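PDB 6E0N: cGAS/DncV-like nucleotidyltransferase in E. coli homolog from Elizabethkingia meningoseptica ATCC 13253 = NBRC 12535, which synthesises cyclic nucleotide second messengers in a CBASS antiphage defence system, probably joining purine nucleoside triphosphates with the help of magnesium. Local coordinates for residues D63-Y68 with I138-L143; R119-I124 with S161-E166; I168-Q173 with E259-F264. All blocks are in the same frame, centred on the assembly; numbering follows the deposited sequence.

Contact 1: residues D63-Y68 with I138-L143; sequences DIVMRY and IPCFVL. With MG (magnesium ion), chain E; APC (diphosphomethylphosphonic acid adenosyl ester), chain B; GTP (guanosine-5'-triphosphate), chain C.
Val65 and Cys140 meet on one face of a parallel strand pair, where the CG1 methyl of Val65 lies 3.4 Å from Cys140 SG. The first torsion of Val65 (chi1 -177°) sets CG1 trans to its own nitrogen and so turns this branch to the sulfur. On the same face Ile138 extends its CD1 towards the nucleotide site, touching APC O2' at 3.1 Å, while the aliphatic part of Arg67 passes Val142, with CD 3.8 Å from Val142 CG2; the guanidinium beyond is held by Asp69. The other face carries Met66, Pro139, Tyr68 and Phe141. Met66 rests CE against Pro139 CB, and helix 98-113 covers both residues. The Phe141 ring turns its edge to the backbone carbonyl of Tyr68, CD1 lying 3.5 Å from Tyr68 O, and a water bridges that same oxygen to Val142 N. Between the faces, four backbone hydrogen bonds join the strands, from Ile138 N to Ile64 O, Met66 N to Ile138 O, Cys140 N to Met66 O and Tyr68 N to Cys140 O. Segment 63-68 begins at the reaction centre. Asp63 OD2 binds magnesium at 2.2 Å, and the metal's other ligands are three oxygens of the GTP triphosphate and two waters. Asp63 OD1 lies 2.8 Å from APC O3' and accepts a 2.5 Å bond from one of the metal-bound waters. A parallel strand pair that brings a metal-binding aspartate to the nucleotides is consistent with the nucleotidyltransferase fold of CD-NTases, with Asp61 and Asp136 as companion carboxylates expected at the magnesium site.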
# COMPACT_ATOMS: atom_id res chain seq x y z
N ASP A 63 -1.46 7.66 4.15
CA ASP A 63 -2.08 6.72 5.08
C ASP A 63 -1.34 6.79 6.41
O ASP A 63 -0.20 6.32 6.51
CB ASP A 63 -2.05 5.31 4.50
CG ASP A 63 -2.73 5.23 3.15
OD1 ASP A 63 -3.86 5.74 3.02
OD2 ASP A 63 -2.12 4.67 2.21
N ILE A 64 -1.98 7.36 7.42
CA ILE A 64 -1.41 7.53 8.74
C ILE A 64 -2.07 6.51 9.66
O ILE A 64 -3.27 6.59 9.93
CB ILE A 64 -1.61 8.96 9.27
CG1 ILE A 64 -1.00 9.97 8.30
CG2 ILE A 64 -1.01 9.10 10.66
CD1 ILE A 64 -1.33 11.41 8.61
N VAL A 65 -1.28 5.57 10.16
CA VAL A 65 -1.79 4.54 11.07
C VAL A 65 -1.68 5.04 12.50
O VAL A 65 -0.64 5.58 12.91
CB VAL A 65 -1.01 3.23 10.89
CG1 VAL A 65 -1.61 2.15 11.79
CG2 VAL A 65 -1.01 2.78 9.44
N MET A 66 -2.76 4.88 13.26
CA MET A 66 -2.76 5.19 14.69
C MET A 66 -3.04 3.90 15.45
O MET A 66 -4.21 3.50 15.60
CB MET A 66 -3.78 6.26 15.05
CG MET A 66 -3.58 6.79 16.46
SD MET A 66 -5.01 7.62 17.17
CE MET A 66 -6.08 6.22 17.52
N ARG A 67 -1.99 3.26 15.95
CA ARG A 67 -2.10 1.98 16.63
C ARG A 67 -2.26 2.22 18.13
O ARG A 67 -1.32 2.65 18.80
CB ARG A 67 -0.85 1.14 16.36
CG ARG A 67 -0.89 -0.27 16.92
CD ARG A 67 0.41 -1.01 16.66
NE ARG A 67 1.52 -0.40 17.38
CZ ARG A 67 2.80 -0.65 17.14
NH1 ARG A 67 3.15 -1.51 16.19
NH2 ARG A 67 3.74 -0.04 17.85
N TYR A 68 -3.45 1.96 18.65
CA TYR A 68 -3.69 2.03 20.09
C TYR A 68 -3.09 0.77 20.71
O TYR A 68 -3.55 -0.34 20.45
CB TYR A 68 -5.18 2.13 20.40
CG TYR A 68 -5.43 2.51 21.83
CD1 TYR A 68 -5.47 1.55 22.83
CD2 TYR A 68 -5.61 3.85 22.20
CE1 TYR A 68 -5.70 1.90 24.15
CE2 TYR A 68 -5.83 4.21 23.50
CZ TYR A 68 -5.87 3.23 24.48
OH TYR A 68 -6.10 3.60 25.79
N ILE A 138 -5.93 5.66 10.15
CA ILE A 138 -6.34 4.27 10.32
C ILE A 138 -6.15 3.87 11.78
O ILE A 138 -5.07 3.40 12.15
CB ILE A 138 -5.54 3.34 9.40
CG1 ILE A 138 -5.66 3.82 7.95
CG2 ILE A 138 -6.03 1.91 9.51
CD1 ILE A 138 -4.65 3.21 7.01
N PRO A 139 -7.16 4.05 12.64
CA PRO A 139 -7.05 3.50 14.00
C PRO A 139 -7.03 1.99 13.94
O PRO A 139 -7.70 1.36 13.11
CB PRO A 139 -8.31 4.03 14.70
CG PRO A 139 -9.31 4.26 13.58
CD PRO A 139 -8.46 4.70 12.38
N CYS A 140 -6.25 1.39 14.84
CA CYS A 140 -6.10 -0.06 14.84
C CYS A 140 -5.52 -0.51 16.17
O CYS A 140 -5.13 0.31 17.01
CB CYS A 140 -5.20 -0.51 13.69
SG CYS A 140 -3.53 0.18 13.75
N PHE A 141 -5.48 -1.82 16.35
CA PHE A 141 -4.87 -2.45 17.51
C PHE A 141 -3.70 -3.33 17.06
O PHE A 141 -3.53 -3.62 15.87
CB PHE A 141 -5.87 -3.36 18.26
CG PHE A 141 -7.01 -2.64 18.91
CD1 PHE A 141 -6.78 -1.63 19.82
CD2 PHE A 141 -8.32 -2.99 18.62
CE1 PHE A 141 -7.84 -0.97 20.43
CE2 PHE A 141 -9.38 -2.33 19.22
CZ PHE A 141 -9.13 -1.32 20.13
N VAL A 142 -2.91 -3.77 18.03
CA VAL A 142 -1.87 -4.77 17.78
C VAL A 142 -2.52 -6.09 17.40
O VAL A 142 -3.55 -6.49 17.96
CB VAL A 142 -0.98 -4.93 19.02
CG1 VAL A 142 -0.05 -6.13 18.87
CG2 VAL A 142 -0.18 -3.66 19.27
N LEU A 143 -1.89 -6.80 16.45
CA LEU A 143 -2.36 -8.10 15.99
C LEU A 143 -1.19 -9.07 16.05
O LEU A 143 -0.09 -8.75 15.60
CB LEU A 143 -2.85 -7.98 14.54
CG LEU A 143 -3.30 -9.20 13.74
CD1 LEU A 143 -2.11 -10.00 13.24
CD2 LEU A 143 -4.25 -10.08 14.54
MG MG E . -2.50 4.94 0.07
PG APC B . -15.41 3.71 1.44
O1G APC B . -14.71 4.58 0.42
O2G APC B . -15.92 4.56 2.58
O3G APC B . -16.57 3.02 0.77
PB APC B . -12.81 2.95 2.28
O1B APC B . -12.38 4.19 1.60
O2B APC B . -12.42 2.89 3.71
O3B APC B . -14.37 2.59 2.01
PA APC B . -10.14 2.26 0.95
O1A APC B . -10.24 3.63 0.37
O2A APC B . -9.53 1.30 -0.09
C3A APC B . -11.87 1.70 1.42
O5' APC B . -9.21 2.13 2.30
C5' APC B . -9.18 3.27 3.10
C4' APC B . -7.79 3.30 3.79
O4' APC B . -7.72 2.32 4.64
C3' APC B . -6.70 3.05 2.72
O3' APC B . -6.14 4.23 2.37
C2' APC B . -5.69 2.14 3.43
O2' APC B . -4.56 2.97 3.96
C1' APC B . -6.32 1.57 4.41
N9 APC B . -6.58 0.18 4.06
C8 APC B . -7.44 -0.41 3.21
N7 APC B . -7.26 -1.73 3.28
C5 APC B . -6.29 -1.97 4.17
C6 APC B . -5.71 -3.13 4.64
N6 APC B . -5.91 -4.54 4.35
N1 APC B . -4.74 -3.09 5.54
C2 APC B . -4.33 -1.89 6.02
N3 APC B . -4.91 -0.76 5.57
C4 APC B . -5.88 -0.80 4.65
PG GTP C . -2.10 4.03 -3.33
O1G GTP C . -1.31 4.92 -4.26
O2G GTP C . -3.28 3.47 -4.09
O3G GTP C . -2.58 4.81 -2.14
O3B GTP C . -1.15 2.80 -2.90
PB GTP C . -0.93 2.35 -1.37
O1B GTP C . -0.98 3.54 -0.44
O2B GTP C . 0.40 1.63 -1.30
O3A GTP C . -2.08 1.30 -1.02
PA GTP C . -3.39 1.68 -0.17
O1A GTP C . -3.56 3.18 -0.05
O2A GTP C . -4.61 1.04 -0.79
O5' GTP C . -3.12 1.04 1.28
C5' GTP C . -2.06 1.50 2.06
C4' GTP C . -1.36 0.32 2.69
O4' GTP C . -2.34 -0.48 3.37
C3' GTP C . -0.58 -0.63 1.78
O3' GTP C . 0.76 -0.28 1.64
C2' GTP C . -0.69 -1.97 2.55
O2' GTP C . 0.39 -2.05 3.44
C1' GTP C . -2.03 -1.87 3.29
N9 GTP C . -3.03 -2.60 2.48
C8 GTP C . -3.92 -2.06 1.61
N7 GTP C . -4.65 -3.07 1.06
C5 GTP C . -4.22 -4.24 1.60
C6 GTP C . -4.61 -5.56 1.41
O6 GTP C . -5.51 -5.83 0.62
N1 GTP C . -3.97 -6.56 2.11
C2 GTP C . -2.96 -6.25 3.00
N2 GTP C . -2.34 -7.21 3.67
N3 GTP C . -2.58 -4.94 3.18
C4 GTP C . -3.20 -3.96 2.49
O HOH W 1 -4.05 6.14 0.52
O HOH W 2 -3.35 -2.99 20.69
O HOH W 3 -1.01 6.48 0.06

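Contact 2: residues R119-I124 with S161-E166; sequences RKNKCI and SDDNKE. With APC (diphosphomethylphosphonic acid adenosyl ester), chain B.
Asn121 and Asp162 join two loops of the nucleotidyltransferase fold, the hairpin connection between strands 117-119 and 124-126 and a type I beta turn running from Ser161 to Asn164. Asp162 N donates to Asn121 O at 2.8 Å, in the carbonyl plane and on a lone pair. The Asn121 side chain reaches the same turn: with CG trans to the backbone nitrogen (chi1 -169°), its amide comes up to Asp163, where OD1 takes a weak bond from Asp163 N. ND2 donates to Asp163 OD1 at 3.1 Å, the carboxylate being approached from above its plane, 69° out of it. Within the turn segment, Ser161 OG accepts from Lys165 N. On the other flank Arg119 takes Asp162 side-on, NE to OD2 and NH2 to OD1, and Lys102 from helix 98-113 is a second cationic partner of that carboxylate. The same hairpin loop offers its backbone to the triphosphate-like tail of APC, Asn121 N binding O2G. Lys122 N binds O2B at 2.7 Å, and the Lys122 side chain runs extended past the adenine. A water between Lys122 NZ and Lys165 NZ accepts from both, 2.9 Å from the latter.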
# COMPACT_ATOMS: atom_id res chain seq x y z
N ARG A 119 -15.97 10.20 7.98
CA ARG A 119 -15.80 8.80 8.34
C ARG A 119 -15.95 7.92 7.10
O ARG A 119 -16.86 8.11 6.29
CB ARG A 119 -16.83 8.40 9.39
CG ARG A 119 -16.72 6.94 9.81
CD ARG A 119 -17.65 6.63 10.98
NE ARG A 119 -17.59 5.22 11.35
CZ ARG A 119 -17.35 4.78 12.58
NH1 ARG A 119 -17.15 5.63 13.57
NH2 ARG A 119 -17.33 3.47 12.81
N LYS A 120 -15.05 6.96 6.96
CA LYS A 120 -15.06 6.02 5.85
C LYS A 120 -15.13 4.60 6.39
O LYS A 120 -15.03 4.35 7.60
CB LYS A 120 -13.81 6.21 4.97
CG LYS A 120 -13.56 7.63 4.50
CD LYS A 120 -14.18 7.92 3.13
CE LYS A 120 -13.68 6.95 2.06
NZ LYS A 120 -13.01 7.62 0.91
N ASN A 121 -15.30 3.64 5.47
CA ASN A 121 -15.50 2.25 5.87
C ASN A 121 -14.30 1.72 6.65
O ASN A 121 -14.48 0.98 7.62
CB ASN A 121 -15.74 1.39 4.63
CG ASN A 121 -16.21 -0.01 4.96
OD1 ASN A 121 -16.94 -0.22 5.92
ND2 ASN A 121 -15.77 -0.98 4.17
N LYS A 122 -13.09 2.09 6.25
CA LYS A 122 -11.88 1.50 6.83
C LYS A 122 -10.96 2.53 7.48
O LYS A 122 -9.85 2.17 7.91
CB LYS A 122 -11.10 0.70 5.78
CG LYS A 122 -11.81 -0.54 5.25
CD LYS A 122 -10.94 -1.29 4.24
CE LYS A 122 -11.73 -2.36 3.50
NZ LYS A 122 -10.89 -3.04 2.47
N CYS A 123 -11.37 3.79 7.57
CA CYS A 123 -10.51 4.83 8.11
C CYS A 123 -11.36 6.06 8.42
O CYS A 123 -12.57 6.08 8.19
CB CYS A 123 -9.40 5.19 7.11
SG CYS A 123 -10.00 5.98 5.60
N ILE A 124 -10.70 7.08 8.97
CA ILE A 124 -11.26 8.42 9.08
C ILE A 124 -10.47 9.30 8.12
O ILE A 124 -9.25 9.43 8.26
CB ILE A 124 -11.17 8.97 10.51
CG1 ILE A 124 -11.82 8.02 11.52
CG2 ILE A 124 -11.81 10.36 10.56
CD1 ILE A 124 -13.28 7.74 11.28
N SER A 161 -13.73 -2.90 9.61
CA SER A 161 -14.43 -2.00 8.72
C SER A 161 -15.86 -1.80 9.21
O SER A 161 -16.40 -2.60 9.97
CB SER A 161 -14.46 -2.58 7.30
OG SER A 161 -15.23 -3.76 7.27
N ASP A 162 -16.47 -0.71 8.76
CA ASP A 162 -17.86 -0.44 9.13
C ASP A 162 -18.81 -1.52 8.62
O ASP A 162 -19.89 -1.69 9.19
CB ASP A 162 -18.28 0.95 8.64
CG ASP A 162 -17.65 2.07 9.45
OD1 ASP A 162 -16.87 1.78 10.38
OD2 ASP A 162 -17.95 3.24 9.16
N ASP A 163 -18.43 -2.26 7.57
CA ASP A 163 -19.21 -3.40 7.11
C ASP A 163 -18.78 -4.71 7.76
O ASP A 163 -19.09 -5.79 7.24
CB ASP A 163 -19.22 -3.49 5.58
CG ASP A 163 -17.85 -3.79 4.99
OD1 ASP A 163 -16.83 -3.48 5.63
OD2 ASP A 163 -17.82 -4.33 3.87
N ASN A 164 -18.06 -4.63 8.89
CA ASN A 164 -17.83 -5.73 9.82
C ASN A 164 -16.72 -6.69 9.41
O ASN A 164 -16.65 -7.81 9.94
CB ASN A 164 -19.11 -6.51 10.14
CG ASN A 164 -20.12 -5.67 10.93
OD1 ASN A 164 -19.75 -4.85 11.76
ND2 ASN A 164 -21.40 -5.88 10.65
N LYS A 165 -15.83 -6.29 8.52
CA LYS A 165 -14.71 -7.13 8.16
C LYS A 165 -13.55 -6.89 9.12
O LYS A 165 -13.27 -5.75 9.50
CB LYS A 165 -14.24 -6.84 6.73
CG LYS A 165 -15.25 -7.22 5.67
CD LYS A 165 -14.61 -7.15 4.30
CE LYS A 165 -15.35 -6.19 3.39
NZ LYS A 165 -14.57 -5.91 2.16
N GLU A 166 -12.88 -7.98 9.50
CA GLU A 166 -11.61 -7.88 10.22
C GLU A 166 -10.51 -7.68 9.19
O GLU A 166 -10.28 -8.54 8.34
CB GLU A 166 -11.36 -9.14 11.04
CG GLU A 166 -10.13 -9.05 11.92
CD GLU A 166 -9.92 -10.30 12.75
OE1 GLU A 166 -9.73 -11.39 12.17
OE2 GLU A 166 -9.96 -10.20 14.00
PG APC B . -15.41 3.71 1.44
O1G APC B . -14.71 4.58 0.42
O2G APC B . -15.92 4.56 2.58
O3G APC B . -16.57 3.02 0.77
PB APC B . -12.81 2.95 2.28
O1B APC B . -12.38 4.19 1.60
O2B APC B . -12.42 2.89 3.71
O3B APC B . -14.37 2.59 2.01
PA APC B . -10.14 2.26 0.95
O1A APC B . -10.24 3.63 0.37
O2A APC B . -9.53 1.30 -0.09
C3A APC B . -11.87 1.70 1.42
O5' APC B . -9.21 2.13 2.30
C5' APC B . -9.18 3.27 3.10
C4' APC B . -7.79 3.30 3.79
O4' APC B . -7.72 2.32 4.64
C3' APC B . -6.70 3.05 2.72
O3' APC B . -6.14 4.23 2.37
C2' APC B . -5.69 2.14 3.43
O2' APC B . -4.56 2.97 3.96
C1' APC B . -6.32 1.57 4.41
N9 APC B . -6.58 0.18 4.06
C8 APC B . -7.44 -0.41 3.21
N7 APC B . -7.26 -1.73 3.28
C5 APC B . -6.29 -1.97 4.17
C6 APC B . -5.71 -3.13 4.64
N6 APC B . -5.91 -4.54 4.35
N1 APC B . -4.74 -3.09 5.54
C2 APC B . -4.33 -1.89 6.02
N3 APC B . -4.91 -0.76 5.57
C4 APC B . -5.88 -0.80 4.65
O HOH W 4 -11.71 -6.14 2.39

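Contact 3: residues I168-Q173 with E259-F264; sequences ISFPEQ and EVNRLF. With APC (diphosphomethylphosphonic acid adenosyl ester), chain B.
Aromatic and aliphatic packing, largely buried, joins the end of strand 166-169 and the start of helix 171-184 to the loop between helices 236-252 and 275-289. Phe170, at the N-cap position of the helix, is central. Its ring and that of Phe264 are near parallel, 27° apart, but slid so far that they barely overlap: the centroids are 5.3 Å apart, and the touch is between Phe170 CE2 and Phe264 CE2 at 3.3 Å. Leu263 sets its CD1 over one face of the Phe170 ring, 4.2 Å from Phe170 CD1. The same methyl meets Gln173, whose chain bends at chi2 (90°) to pass CG, CD and NE2 over it; NE2 finds its polar partner in the carbonyl of Glu155. Gln173 CB rests on Asn261 CB at 3.8 Å. Asn261 shapes the loop from within. Its OD1 accepts from Leu263 N at 2.7 Å, forming an Asx turn, and its ND2 donates to Glu259 OE1 at 2.8 Å, inside the type I turn from Glu259 to Arg262. A water accepts from both Asn261 ND2 and Phe170 N, linking the two segments. The direct touches are van der Waals, mostly between carbon atoms, while the polar groups of Asn261 are spent on folding its own loop and on a water bridge, which suggests that the fit depends largely on complementary shape.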
# COMPACT_ATOMS: atom_id res chain seq x y z
N ILE A 168 -6.56 -7.20 8.51
CA ILE A 168 -5.27 -7.54 9.11
C ILE A 168 -4.17 -7.15 8.14
O ILE A 168 -4.28 -7.39 6.93
CB ILE A 168 -5.20 -9.04 9.49
CG1 ILE A 168 -6.12 -9.29 10.69
CG2 ILE A 168 -3.78 -9.45 9.75
CD1 ILE A 168 -6.26 -10.73 11.08
N SER A 169 -3.10 -6.56 8.67
CA SER A 169 -2.02 -6.03 7.85
C SER A 169 -0.71 -6.22 8.58
O SER A 169 -0.66 -6.23 9.82
CB SER A 169 -2.26 -4.54 7.55
OG SER A 169 -1.23 -3.99 6.76
N PHE A 170 0.37 -6.37 7.81
CA PHE A 170 1.72 -6.52 8.34
C PHE A 170 2.61 -5.48 7.65
O PHE A 170 3.50 -5.82 6.87
CB PHE A 170 2.24 -7.94 8.14
CG PHE A 170 1.44 -8.96 8.89
CD1 PHE A 170 1.73 -9.24 10.22
CD2 PHE A 170 0.38 -9.61 8.29
CE1 PHE A 170 0.99 -10.17 10.93
CE2 PHE A 170 -0.37 -10.54 8.99
CZ PHE A 170 -0.07 -10.81 10.31
N PRO A 171 2.38 -4.20 7.95
CA PRO A 171 3.07 -3.14 7.19
C PRO A 171 4.57 -3.11 7.38
O PRO A 171 5.29 -2.74 6.44
CB PRO A 171 2.40 -1.85 7.68
CG PRO A 171 1.82 -2.21 9.05
CD PRO A 171 1.40 -3.66 8.91
N GLU A 172 5.08 -3.47 8.56
CA GLU A 172 6.52 -3.42 8.78
C GLU A 172 7.24 -4.45 7.93
O GLU A 172 8.25 -4.15 7.29
CB GLU A 172 6.84 -3.62 10.26
CG GLU A 172 6.26 -2.54 11.17
CD GLU A 172 6.66 -1.14 10.75
OE1 GLU A 172 7.85 -0.93 10.42
OE2 GLU A 172 5.79 -0.25 10.73
N GLN A 173 6.73 -5.69 7.91
CA GLN A 173 7.35 -6.74 7.11
C GLN A 173 7.18 -6.47 5.62
O GLN A 173 8.09 -6.75 4.83
CB GLN A 173 6.76 -8.09 7.50
CG GLN A 173 6.97 -8.48 8.97
CD GLN A 173 5.86 -8.03 9.91
OE1 GLN A 173 5.15 -7.05 9.65
NE2 GLN A 173 5.71 -8.75 11.02
N GLU A 259 2.62 -12.94 -0.19
CA GLU A 259 2.58 -11.51 0.04
C GLU A 259 4.01 -11.01 0.23
O GLU A 259 4.93 -11.79 0.46
CB GLU A 259 1.69 -11.19 1.25
CG GLU A 259 0.24 -11.62 1.01
CD GLU A 259 -0.69 -11.32 2.17
OE1 GLU A 259 -0.21 -11.17 3.31
OE2 GLU A 259 -1.92 -11.26 1.93
N VAL A 260 4.19 -9.69 0.08
CA VAL A 260 5.52 -9.12 0.26
C VAL A 260 6.06 -9.46 1.65
O VAL A 260 7.27 -9.64 1.83
CB VAL A 260 5.52 -7.61 -0.01
CG1 VAL A 260 6.91 -7.03 0.25
CG2 VAL A 260 5.08 -7.32 -1.43
N ASN A 261 5.17 -9.56 2.64
CA ASN A 261 5.58 -9.86 4.01
C ASN A 261 6.17 -11.25 4.16
O ASN A 261 6.79 -11.53 5.20
CB ASN A 261 4.38 -9.68 4.96
CG ASN A 261 3.19 -10.57 4.60
OD1 ASN A 261 3.34 -11.77 4.34
ND2 ASN A 261 2.00 -9.99 4.58
N ARG A 262 6.01 -12.12 3.17
CA ARG A 262 6.54 -13.48 3.18
C ARG A 262 5.99 -14.33 4.32
O ARG A 262 6.55 -15.40 4.62
CB ARG A 262 8.07 -13.52 3.19
CG ARG A 262 8.73 -13.01 1.92
CD ARG A 262 10.26 -13.10 2.02
NE ARG A 262 10.75 -14.43 1.71
CZ ARG A 262 11.33 -14.75 0.56
NH1 ARG A 262 11.49 -13.83 -0.39
NH2 ARG A 262 11.75 -15.99 0.35
N LEU A 263 4.92 -13.89 4.98
CA LEU A 263 4.32 -14.62 6.07
C LEU A 263 3.06 -15.37 5.65
O LEU A 263 2.68 -16.33 6.33
CB LEU A 263 3.96 -13.66 7.21
CG LEU A 263 5.13 -12.97 7.90
CD1 LEU A 263 4.65 -11.77 8.70
CD2 LEU A 263 5.86 -13.95 8.80
N PHE A 264 2.41 -14.95 4.57
CA PHE A 264 1.16 -15.54 4.13
C PHE A 264 1.11 -15.56 2.61
O PHE A 264 1.83 -14.83 1.93
CB PHE A 264 -0.04 -14.76 4.68
CG PHE A 264 -0.07 -14.71 6.18
CD1 PHE A 264 -0.65 -15.74 6.90
CD2 PHE A 264 0.50 -13.65 6.86
CE1 PHE A 264 -0.66 -15.70 8.28
CE2 PHE A 264 0.49 -13.62 8.24
CZ PHE A 264 -0.09 -14.64 8.95
PG APC B . -15.41 3.71 1.44
O1G APC B . -14.71 4.58 0.42
O2G APC B . -15.92 4.56 2.58
O3G APC B . -16.57 3.02 0.77
PB APC B . -12.81 2.95 2.28
O1B APC B . -12.38 4.19 1.60
O2B APC B . -12.42 2.89 3.71
O3B APC B . -14.37 2.59 2.01
PA APC B . -10.14 2.26 0.95
O1A APC B . -10.24 3.63 0.37
O2A APC B . -9.53 1.30 -0.09
C3A APC B . -11.87 1.70 1.42
O5' APC B . -9.21 2.13 2.30
C5' APC B . -9.18 3.27 3.10
C4' APC B . -7.79 3.30 3.79
O4' APC B . -7.72 2.32 4.64
C3' APC B . -6.70 3.05 2.72
O3' APC B . -6.14 4.23 2.37
C2' APC B . -5.69 2.14 3.43
O2' APC B . -4.56 2.97 3.96
C1' APC B . -6.32 1.57 4.41
N9 APC B . -6.58 0.18 4.06
C8 APC B . -7.44 -0.41 3.21
N7 APC B . -7.26 -1.73 3.28
C5 APC B . -6.29 -1.97 4.17
C6 APC B . -5.71 -3.13 4.64
N6 APC B . -5.91 -4.54 4.35
N1 APC B . -4.74 -3.09 5.54
C2 APC B . -4.33 -1.89 6.02
N3 APC B . -4.91 -0.76 5.57
C4 APC B . -5.88 -0.80 4.65
O HOH W 5 0.79 -7.11 4.74

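Overall arrangement
Contacts 1 and 3 are buried and contact 2 lies at the surface, yet all three have a segment that touches APC, in contact 3 through Ser169. Contact 1 is ordered by strand-to-strand backbone bonds and apolar faces, and brings a metal ligand to the site; contact 2 relies on charge and amide bonds between loops; contact 3 on ring and aliphatic packing. Contacts 1 and 2 touch where Ile138 packs against Cys123, and their segments alternate along the chain. Strand 135-147 also reaches contact 3, through Leu143 against Phe170 and Ile168. Contacts 2 and 3 adjoin only in sequence, with centres about 20 Å apart, and contact 3 alone reaches the helical C-terminal part.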